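Local structure of DegV family protein (Eubacterium eligens, 3FDJ) at residues C62-G73 with T90-Y101; L212-E222 with G270-K278. The protein is of unknown function but belongs to the DegV family, whose characterised members bind fatty acids, so it probably binds a lipid-like ligand. All coordinates share one frame; numbering follows the deposited sequence.

Contact 1 (C62-G73 with T90-Y101); sequences CPGIDAWLEAFG and TYNSAMAARAVY
T90, at the start of helix 90-102, meets C62 and W68. Its OG1 lies 3.4 Å from C62 CB and is hydrogen-bonded to S88. Its CG2 meets the rim of the W68 indole in the ring plane, near CZ2. The T90 side chain also lies about 4 Å from a bound hexaethylene glycol, consistent with a place beside the lipid pocket of DegV relatives. S93 takes the contact's one cross-segment hydrogen bond. W68 NE1 donates to S93 OG over 2.8 Å, the acceptor tilted slightly out of the indole plane. S93 places OG between its own N and carbonyl carbon (chi1 69°), and OG also donates to T90 O one turn back. A94 covers one indole face, its CA 3.9 Å from the centroid of the five-membered ring, a CH-pi contact. P63 CB covers the opposite face. W68 thus sits as a knob among T90, S93, A94 and A97. A leucine in its place would probably leave S93 OG without its donor and open a gap over A94. A97 CB packs tightly on W68 CB, 3.3 Å away. Y101 offers its ring face to the edge of F72 in a T-shaped pair, planes at 80°, and its OH bonds to D75 O. The two helices cross at -60°. The pair packs on strands of the N-terminal sheet: W68 reaches V7, V25 and V80, F72 rests on I78 and V80, and A94 on V112.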
loop_
_atom_site.group_PDB
_atom_site.type_symbol
_atom_site.label_atom_id
_atom_site.label_comp_id
_atom_site.label_asym_id
_atom_site.label_seq_id
_atom_site.Cartn_x
_atom_site.Cartn_y
_atom_site.Cartn_z
ATOM N N CYS A 62 4.507 -8.806 10.655
ATOM C CA CYS A 62 3.198 -9.063 10.044
ATOM C C CYS A 62 2.173 -9.408 11.141
ATOM O O CYS A 62 2.551 -9.644 12.308
ATOM C CB CYS A 62 3.317 -10.175 9.013
ATOM S SG CYS A 62 3.608 -11.745 9.746
ATOM N N PRO A 63 0.869 -9.438 10.800
ATOM C CA PRO A 63 -0.119 -9.750 11.839
ATOM C C PRO A 63 -0.087 -11.214 12.275
ATOM O O PRO A 63 0.267 -12.087 11.486
ATOM C CB PRO A 63 -1.457 -9.481 11.140
ATOM C CG PRO A 63 -1.117 -8.626 9.948
ATOM C CD PRO A 63 0.227 -9.113 9.520
ATOM N N GLY A 64 -0.477 -11.462 13.516
ATOM C CA GLY A 64 -0.639 -12.823 14.005
ATOM C C GLY A 64 -1.839 -13.522 13.392
ATOM O O GLY A 64 -2.800 -12.883 12.946
ATOM N N ILE A 65 -1.789 -14.851 13.381
ATOM C CA ILE A 65 -2.926 -15.622 12.881
ATOM C C ILE A 65 -4.208 -15.250 13.624
ATOM O O ILE A 65 -5.279 -15.166 12.998
ATOM C CB ILE A 65 -2.634 -17.157 12.901
ATOM C CG1 ILE A 65 -1.580 -17.469 11.806
ATOM C CG2 ILE A 65 -3.964 -17.958 12.715
ATOM C CD1 ILE A 65 -0.867 -18.866 11.831
ATOM N N ASP A 66 -4.112 -15.004 14.928
ATOM C CA ASP A 66 -5.279 -14.624 15.734
ATOM C C ASP A 66 -5.932 -13.313 15.266
ATOM O O ASP A 66 -7.159 -13.202 15.245
ATOM C CB ASP A 66 -4.918 -14.511 17.225
ATOM C CG ASP A 66 -4.753 -15.866 17.904
ATOM O OD1 ASP A 66 -5.362 -16.857 17.447
ATOM O OD2 ASP A 66 -4.013 -15.941 18.906
ATOM N N ALA A 67 -5.117 -12.330 14.891
ATOM C CA ALA A 67 -5.630 -11.049 14.374
ATOM C C ALA A 67 -6.367 -11.218 13.057
ATOM O O ALA A 67 -7.414 -10.594 12.817
ATOM C CB ALA A 67 -4.480 -10.040 14.209
ATOM N N TRP A 68 -5.827 -12.054 12.171
ATOM C CA TRP A 68 -6.535 -12.361 10.928
ATOM C C TRP A 68 -7.867 -13.025 11.223
ATOM O O TRP A 68 -8.878 -12.645 10.661
ATOM C CB TRP A 68 -5.717 -13.271 10.031
ATOM C CG TRP A 68 -4.535 -12.657 9.364
ATOM C CD1 TRP A 68 -3.210 -12.966 9.594
ATOM C CD2 TRP A 68 -4.533 -11.679 8.327
ATOM N NE1 TRP A 68 -2.402 -12.231 8.765
ATOM C CE2 TRP A 68 -3.185 -11.436 7.975
ATOM C CE3 TRP A 68 -5.535 -10.976 7.655
ATOM C CZ2 TRP A 68 -2.822 -10.504 7.001
ATOM C CZ3 TRP A 68 -5.168 -10.068 6.690
ATOM C CH2 TRP A 68 -3.826 -9.853 6.359
ATOM N N LEU A 69 -7.877 -14.024 12.097
ATOM C CA LEU A 69 -9.120 -14.748 12.391
ATOM C C LEU A 69 -10.179 -13.832 12.953
ATOM O O LEU A 69 -11.338 -13.923 12.564
ATOM C CB LEU A 69 -8.863 -15.926 13.337
ATOM C CG LEU A 69 -8.035 -17.061 12.724
ATOM C CD1 LEU A 69 -7.748 -18.136 13.801
ATOM C CD2 LEU A 69 -8.759 -17.693 11.520
ATOM N N GLU A 70 -9.771 -12.930 13.841
ATOM C CA GLU A 70 -10.690 -11.932 14.395
ATOM C C GLU A 70 -11.288 -11.104 13.254
ATOM O O GLU A 70 -12.491 -10.863 13.220
ATOM C CB GLU A 70 -9.967 -11.026 15.389
ATOM C CG GLU A 70 -10.862 -10.012 16.079
ATOM C CD GLU A 70 -10.135 -9.173 17.126
ATOM O OE1 GLU A 70 -9.029 -8.645 16.842
ATOM O OE2 GLU A 70 -10.692 -9.026 18.230
ATOM N N ALA A 71 -10.460 -10.722 12.290
ATOM C CA ALA A 71 -10.914 -9.869 11.191
ATOM C C ALA A 71 -11.847 -10.572 10.226
ATOM O O ALA A 71 -12.675 -9.932 9.582
ATOM C CB ALA A 71 -9.727 -9.300 10.425
ATOM N N PHE A 72 -11.683 -11.887 10.077
ATOM C CA PHE A 72 -12.544 -12.654 9.181
ATOM C C PHE A 72 -13.943 -12.739 9.769
ATOM O O PHE A 72 -14.914 -12.877 9.044
ATOM C CB PHE A 72 -12.015 -14.081 8.959
ATOM C CG PHE A 72 -10.663 -14.179 8.268
ATOM C CD1 PHE A 72 -10.099 -13.126 7.566
ATOM C CD2 PHE A 72 -9.980 -15.387 8.286
ATOM C CE1 PHE A 72 -8.863 -13.249 6.942
ATOM C CE2 PHE A 72 -8.758 -15.522 7.644
ATOM C CZ PHE A 72 -8.190 -14.437 6.979
ATOM N N GLY A 73 -14.030 -12.707 11.097
ATOM C CA GLY A 73 -15.296 -12.785 11.785
ATOM C C GLY A 73 -15.925 -14.141 11.565
ATOM O O GLY A 73 -15.321 -15.188 11.872
ATOM N N THR A 90 3.507 -11.175 5.253
ATOM C CA THR A 90 2.082 -10.938 5.464
ATOM C C THR A 90 1.177 -11.880 4.697
ATOM O O THR A 90 0.257 -12.477 5.282
ATOM C CB THR A 90 1.707 -9.483 5.194
ATOM O OG1 THR A 90 2.452 -8.639 6.078
ATOM C CG2 THR A 90 0.222 -9.254 5.459
ATOM N N TYR A 91 1.471 -12.065 3.412
ATOM C CA TYR A 91 0.720 -13.017 2.582
ATOM C C TYR A 91 0.710 -14.426 3.206
ATOM O O TYR A 91 -0.337 -15.060 3.328
ATOM C CB TYR A 91 1.280 -13.033 1.161
ATOM C CG TYR A 91 0.634 -14.083 0.266
ATOM C CD1 TYR A 91 -0.591 -13.838 -0.347
ATOM C CD2 TYR A 91 1.226 -15.306 0.052
ATOM C CE1 TYR A 91 -1.186 -14.794 -1.166
ATOM C CE2 TYR A 91 0.642 -16.259 -0.763
ATOM C CZ TYR A 91 -0.559 -15.993 -1.377
ATOM O OH TYR A 91 -1.135 -16.941 -2.191
ATOM N N ASN A 92 1.873 -14.927 3.611
ATOM C CA ASN A 92 1.936 -16.227 4.243
ATOM C C ASN A 92 1.091 -16.291 5.525
ATOM O O ASN A 92 0.437 -17.320 5.777
ATOM C CB ASN A 92 3.369 -16.641 4.566
ATOM C CG ASN A 92 4.186 -16.973 3.352
ATOM O OD1 ASN A 92 3.650 -17.168 2.234
ATOM N ND2 ASN A 92 5.518 -17.075 3.555
ATOM N N SER A 93 1.122 -15.221 6.340
ATOM C CA SER A 93 0.353 -15.209 7.591
ATOM C C SER A 93 -1.147 -15.283 7.281
ATOM O O SER A 93 -1.913 -15.963 7.990
ATOM C CB SER A 93 0.698 -13.985 8.486
ATOM O OG SER A 93 0.251 -12.742 7.959
ATOM N N ALA A 94 -1.556 -14.583 6.225
ATOM C CA ALA A 94 -2.963 -14.591 5.800
ATOM C C ALA A 94 -3.372 -15.979 5.264
ATOM O O ALA A 94 -4.482 -16.447 5.519
ATOM C CB ALA A 94 -3.223 -13.505 4.747
HETATM N N MSE A 95 -2.480 -16.616 4.508
HETATM C CA MSE A 95 -2.734 -17.992 4.029
HETATM C C MSE A 95 -2.819 -18.980 5.188
HETATM O O MSE A 95 -3.658 -19.890 5.170
HETATM C CB MSE A 95 -1.676 -18.432 3.022
HETATM C CG MSE A 95 -1.713 -17.698 1.714
HETATM SE SE MSE A 95 -3.282 -18.205 0.700
HETATM C CE MSE A 95 -2.855 -20.042 0.223
ATOM N N ALA A 96 -1.975 -18.807 6.196
ATOM C CA ALA A 96 -2.026 -19.654 7.377
ATOM C C ALA A 96 -3.356 -19.483 8.129
ATOM O O ALA A 96 -3.982 -20.460 8.576
ATOM C CB ALA A 96 -0.802 -19.354 8.295
ATOM N N ALA A 97 -3.798 -18.238 8.258
ATOM C CA ALA A 97 -5.075 -17.954 8.905
ATOM C C ALA A 97 -6.259 -18.501 8.084
ATOM O O ALA A 97 -7.216 -19.025 8.654
ATOM C CB ALA A 97 -5.214 -16.428 9.141
ATOM N N ARG A 98 -6.186 -18.395 6.762
ATOM C CA ARG A 98 -7.217 -18.950 5.877
ATOM C C ARG A 98 -7.353 -20.453 6.108
ATOM O O ARG A 98 -8.450 -20.993 6.136
ATOM C CB ARG A 98 -6.874 -18.685 4.411
ATOM C CG ARG A 98 -7.765 -19.366 3.405
ATOM C CD ARG A 98 -7.397 -19.003 2.001
ATOM N NE ARG A 98 -8.165 -19.781 1.043
ATOM C CZ ARG A 98 -7.852 -20.982 0.580
ATOM N NH1 ARG A 98 -6.753 -21.627 0.976
ATOM N NH2 ARG A 98 -8.665 -21.568 -0.292
ATOM N N ALA A 99 -6.209 -21.112 6.268
ATOM C CA ALA A 99 -6.174 -22.559 6.479
ATOM C C ALA A 99 -6.973 -22.959 7.715
ATOM O O ALA A 99 -7.740 -23.935 7.692
ATOM C CB ALA A 99 -4.723 -23.029 6.593
ATOM N N VAL A 100 -6.735 -22.250 8.813
ATOM C CA VAL A 100 -7.453 -22.488 10.047
ATOM C C VAL A 100 -8.936 -22.135 9.866
ATOM O O VAL A 100 -9.831 -22.882 10.292
ATOM C CB VAL A 100 -6.839 -21.661 11.200
ATOM C CG1 VAL A 100 -7.734 -21.731 12.450
ATOM C CG2 VAL A 100 -5.383 -22.169 11.501
ATOM N N TYR A 101 -9.204 -21.020 9.210
ATOM C CA TYR A 101 -10.602 -20.554 9.045
ATOM C C TYR A 101 -11.450 -21.583 8.261
ATOM O O TYR A 101 -12.567 -21.905 8.637
ATOM C CB TYR A 101 -10.613 -19.194 8.370
ATOM C CG TYR A 101 -11.954 -18.491 8.431
ATOM C CD1 TYR A 101 -12.350 -17.834 9.592
ATOM C CD2 TYR A 101 -12.812 -18.481 7.336
ATOM C CE1 TYR A 101 -13.581 -17.185 9.664
ATOM C CE2 TYR A 101 -14.044 -17.835 7.386
ATOM C CZ TYR A 101 -14.413 -17.179 8.558
ATOM O OH TYR A 101 -15.613 -16.534 8.645
#

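Contact 2 (L212-E222 with G270-K278)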
loop_
_atom_site.group_PDB
_atom_site.type_symbol
_atom_site.label_atom_id
_atom_site.label_comp_id
_atom_site.label_asym_id
_atom_site.label_seq_id
_atom_site.Cartn_x
_atom_site.Cartn_y
_atom_site.Cartn_z
ATOM N N LEU A 212 7.275 11.908 -13.401
ATOM C CA LEU A 212 6.064 11.135 -13.204
ATOM C C LEU A 212 5.172 11.180 -14.429
ATOM O O LEU A 212 4.585 10.160 -14.812
ATOM C CB LEU A 212 5.279 11.624 -11.971
ATOM C CG LEU A 212 5.839 11.265 -10.595
ATOM C CD1 LEU A 212 5.009 11.923 -9.479
ATOM C CD2 LEU A 212 5.881 9.736 -10.394
ATOM N N GLN A 213 5.081 12.351 -15.065
ATOM C CA GLN A 213 4.274 12.457 -16.273
ATOM C C GLN A 213 4.829 11.550 -17.361
ATOM O O GLN A 213 4.065 10.870 -18.047
ATOM C CB GLN A 213 4.156 13.914 -16.767
ATOM C CG GLN A 213 3.271 14.040 -17.972
ATOM C CD GLN A 213 2.948 15.479 -18.335
ATOM O OE1 GLN A 213 3.173 16.405 -17.549
ATOM N NE2 GLN A 213 2.360 15.662 -19.516
ATOM N N ALA A 214 6.156 11.510 -17.507
ATOM C CA ALA A 214 6.781 10.636 -18.500
ATOM C C ALA A 214 6.533 9.139 -18.164
ATOM O O ALA A 214 6.214 8.332 -19.046
ATOM C CB ALA A 214 8.285 10.936 -18.631
ATOM N N LEU A 215 6.647 8.790 -16.889
ATOM C CA LEU A 215 6.417 7.409 -16.429
ATOM C C LEU A 215 4.959 6.973 -16.646
ATOM O O LEU A 215 4.695 5.853 -17.137
ATOM C CB LEU A 215 6.801 7.255 -14.964
ATOM C CG LEU A 215 8.293 7.342 -14.646
ATOM C CD1 LEU A 215 8.528 7.519 -13.151
ATOM C CD2 LEU A 215 9.045 6.125 -15.184
ATOM N N LEU A 216 4.022 7.865 -16.304
ATOM C CA LEU A 216 2.611 7.586 -16.486
ATOM C C LEU A 216 2.274 7.395 -17.973
ATOM O O LEU A 216 1.561 6.458 -18.315
ATOM C CB LEU A 216 1.760 8.683 -15.865
ATOM C CG LEU A 216 1.763 8.647 -14.328
ATOM C CD1 LEU A 216 1.187 9.951 -13.743
ATOM C CD2 LEU A 216 1.014 7.438 -13.796
ATOM N N ASP A 217 2.794 8.275 -18.834
ATOM C CA ASP A 217 2.628 8.156 -20.282
ATOM C C ASP A 217 3.094 6.775 -20.779
ATOM O O ASP A 217 2.369 6.065 -21.498
ATOM C CB ASP A 217 3.431 9.234 -21.037
ATOM C CG ASP A 217 2.820 10.641 -20.932
ATOM O OD1 ASP A 217 1.681 10.802 -20.430
ATOM O OD2 ASP A 217 3.496 11.612 -21.362
ATOM N N ASP A 218 4.313 6.409 -20.408
ATOM C CA ASP A 218 4.871 5.125 -20.824
ATOM C C ASP A 218 4.097 3.939 -20.249
ATOM O O ASP A 218 4.005 2.896 -20.884
ATOM C CB ASP A 218 6.325 5.023 -20.409
ATOM C CG ASP A 218 7.247 5.826 -21.308
ATOM O OD1 ASP A 218 6.762 6.482 -22.270
ATOM O OD2 ASP A 218 8.477 5.793 -21.055
ATOM N N ALA A 219 3.548 4.100 -19.048
ATOM C CA ALA A 219 2.785 3.039 -18.393
ATOM C C ALA A 219 1.399 2.818 -19.015
ATOM O O ALA A 219 0.739 1.827 -18.705
ATOM C CB ALA A 219 2.635 3.348 -16.891
ATOM N N GLY A 220 0.948 3.725 -19.873
ATOM C CA GLY A 220 -0.378 3.597 -20.479
ATOM C C GLY A 220 -1.485 4.239 -19.659
ATOM O O GLY A 220 -2.664 3.906 -19.826
ATOM N N TYR A 221 -1.119 5.196 -18.811
ATOM C CA TYR A 221 -2.115 5.956 -18.048
ATOM C C TYR A 221 -2.907 6.841 -18.997
ATOM O O TYR A 221 -2.334 7.545 -19.838
ATOM C CB TYR A 221 -1.470 6.807 -16.953
ATOM C CG TYR A 221 -2.520 7.484 -16.108
ATOM C CD1 TYR A 221 -3.393 6.737 -15.324
ATOM C CD2 TYR A 221 -2.652 8.873 -16.096
ATOM C CE1 TYR A 221 -4.362 7.341 -14.555
ATOM C CE2 TYR A 221 -3.619 9.489 -15.329
ATOM C CZ TYR A 221 -4.468 8.718 -14.550
ATOM O OH TYR A 221 -5.450 9.308 -13.796
ATOM N N GLU A 222 -4.235 6.779 -18.880
ATOM C CA GLU A 222 -5.140 7.544 -19.730
ATOM C C GLU A 222 -6.273 8.231 -18.946
ATOM O O GLU A 222 -7.408 8.349 -19.428
ATOM C CB GLU A 222 -5.722 6.607 -20.802
ATOM C CG GLU A 222 -4.695 6.229 -21.853
ATOM C CD GLU A 222 -5.271 5.445 -23.028
ATOM O OE1 GLU A 222 -6.447 4.995 -22.935
ATOM O OE2 GLU A 222 -4.523 5.274 -24.033
ATOM N N GLY A 270 7.550 11.317 2.059
ATOM C CA GLY A 270 7.324 10.352 1.008
ATOM C C GLY A 270 5.945 10.420 0.378
ATOM O O GLY A 270 4.943 10.825 1.029
ATOM N N ILE A 271 5.904 10.043 -0.904
ATOM C CA ILE A 271 4.678 9.943 -1.693
ATOM C C ILE A 271 4.591 8.546 -2.301
ATOM O O ILE A 271 5.609 7.995 -2.726
ATOM C CB ILE A 271 4.687 10.969 -2.846
ATOM C CG1 ILE A 271 4.644 12.404 -2.300
ATOM C CG2 ILE A 271 3.546 10.695 -3.832
ATOM C CD1 ILE A 271 3.351 12.767 -1.646
ATOM N N ILE A 272 3.395 7.971 -2.349
ATOM C CA ILE A 272 3.159 6.760 -3.132
ATOM C C ILE A 272 1.875 6.963 -3.931
ATOM O O ILE A 272 0.880 7.441 -3.397
ATOM C CB ILE A 272 2.988 5.507 -2.255
ATOM C CG1 ILE A 272 4.031 5.432 -1.133
ATOM C CG2 ILE A 272 3.019 4.259 -3.139
ATOM C CD1 ILE A 272 3.781 4.270 -0.170
ATOM N N LEU A 273 1.899 6.599 -5.203
ATOM C CA LEU A 273 0.722 6.702 -6.025
ATOM C C LEU A 273 0.443 5.447 -6.794
ATOM O O LEU A 273 1.349 4.704 -7.157
ATOM C CB LEU A 273 0.762 7.913 -6.962
ATOM C CG LEU A 273 1.500 7.947 -8.275
ATOM C CD1 LEU A 273 0.737 7.158 -9.397
ATOM C CD2 LEU A 273 1.671 9.418 -8.701
ATOM N N SER A 274 -0.830 5.185 -7.003
ATOM C CA SER A 274 -1.237 4.095 -7.842
ATOM C C SER A 274 -2.309 4.523 -8.822
ATOM O O SER A 274 -3.098 5.440 -8.540
ATOM C CB SER A 274 -1.699 2.919 -6.989
ATOM O OG SER A 274 -1.971 1.807 -7.818
ATOM N N CYS A 275 -2.320 3.879 -9.991
ATOM C CA CYS A 275 -3.293 4.218 -11.031
ATOM C C CYS A 275 -3.731 3.015 -11.835
ATOM O O CYS A 275 -3.006 2.028 -11.940
ATOM C CB CYS A 275 -2.725 5.261 -11.979
ATOM S SG CYS A 275 -1.266 4.752 -12.858
ATOM N N GLU A 276 -4.924 3.125 -12.412
ATOM C CA GLU A 276 -5.371 2.256 -13.490
ATOM C C GLU A 276 -4.743 2.705 -14.805
ATOM O O GLU A 276 -4.690 3.915 -15.091
ATOM C CB GLU A 276 -6.871 2.391 -13.711
ATOM C CG GLU A 276 -7.728 1.880 -12.657
ATOM C CD GLU A 276 -9.211 2.166 -12.929
ATOM O OE1 GLU A 276 -9.548 3.191 -13.600
ATOM O OE2 GLU A 276 -10.034 1.368 -12.452
ATOM N N THR A 277 -4.323 1.745 -15.617
ATOM C CA THR A 277 -3.792 2.006 -16.951
ATOM C C THR A 277 -4.698 1.368 -18.002
ATOM O O THR A 277 -5.612 0.632 -17.673
ATOM C CB THR A 277 -2.370 1.440 -17.103
ATOM O OG1 THR A 277 -2.367 0.009 -16.915
ATOM C CG2 THR A 277 -1.407 2.085 -16.063
ATOM N N LYS A 278 -4.452 1.657 -19.276
ATOM C CA LYS A 278 -5.145 0.947 -20.365
ATOM C C LYS A 278 -4.731 -0.562 -20.418
ATOM O O LYS A 278 -3.789 -1.010 -19.699
ATOM C CB LYS A 278 -4.866 1.646 -21.698
ATOM C CG LYS A 278 -3.448 1.499 -22.128
ATOM C CD LYS A 278 -3.112 2.238 -23.403
ATOM C CE LYS A 278 -1.813 1.676 -23.991
ATOM N NZ LYS A 278 -0.880 1.167 -22.920
HETATM O O HOH W 1 1.875 2.224 -23.140
HETATM O O HOH W 2 -0.698 -0.016 -20.473
HETATM O O HOH W 3 -5.930 5.275 -17.021
#
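A Schellman motif at G220 ends helix 205-219 beside the C-terminal residues T277 and K278. K278 N donates to G220 O over 2.9 Å. The bond is nearly straight at the hydrogen (172°), but the donor stands above the carbonyl plane. G220 has positive phi; at these backbone angles a CB would be jammed against A219 O and would also fall on the present position of K278 NZ. T277 CG2 lies 3.4 Å from A219 O. Further back, the helix packs on the strand through apolar side chains: L212 CD1 meets L273 CD2, and L216 CD2 touches C275 SG at 3.6 Å. The Y221 ring leads from this apolar layer toward E276. With CG opposite the backbone N (chi1 -175°), it brings CD1 to 3.1 Å from E276 O, which lies at the ring edge. C275 SG sits obliquely to the same ring, 4.7 Å from its centroid. Y221 OH bonds to G224 O and T250 OG1. One water accepts from E222 N and donates to E276 O. A second accepts from K278 NZ and donates to A219 O; a third links K278 NZ to D218 O. The carboxylate of E222 only flanks the K278 chain, with OE2 5.6 Å from NZ. The lysine ammonium is thus held through water by carbonyls at the helix C-terminus, where its charge probably suits the helix dipole.

How the contacts relate
Contact 1 closes before contact 2 opens along the chain. Their centres are 32 Å apart, on opposite sides of the chain's centre, and their nearest atoms are about 14 Å apart. They share no strand. Contact 1 joins two helices that pack on the sheet containing strands 5-9, 21-30, 77-82 and 109-114. Contact 2 sets helix 205-219 against strand 271-276 of the other sheet, where that strand lies between 153-159 and 226-230. Each contact thus belongs to a different one of the two alpha/beta halves of the DegV fold. The sodium site shares no residue with contact 2, whereas the start of contact 1 borders a glycol molecule that may mark the lipid pocket.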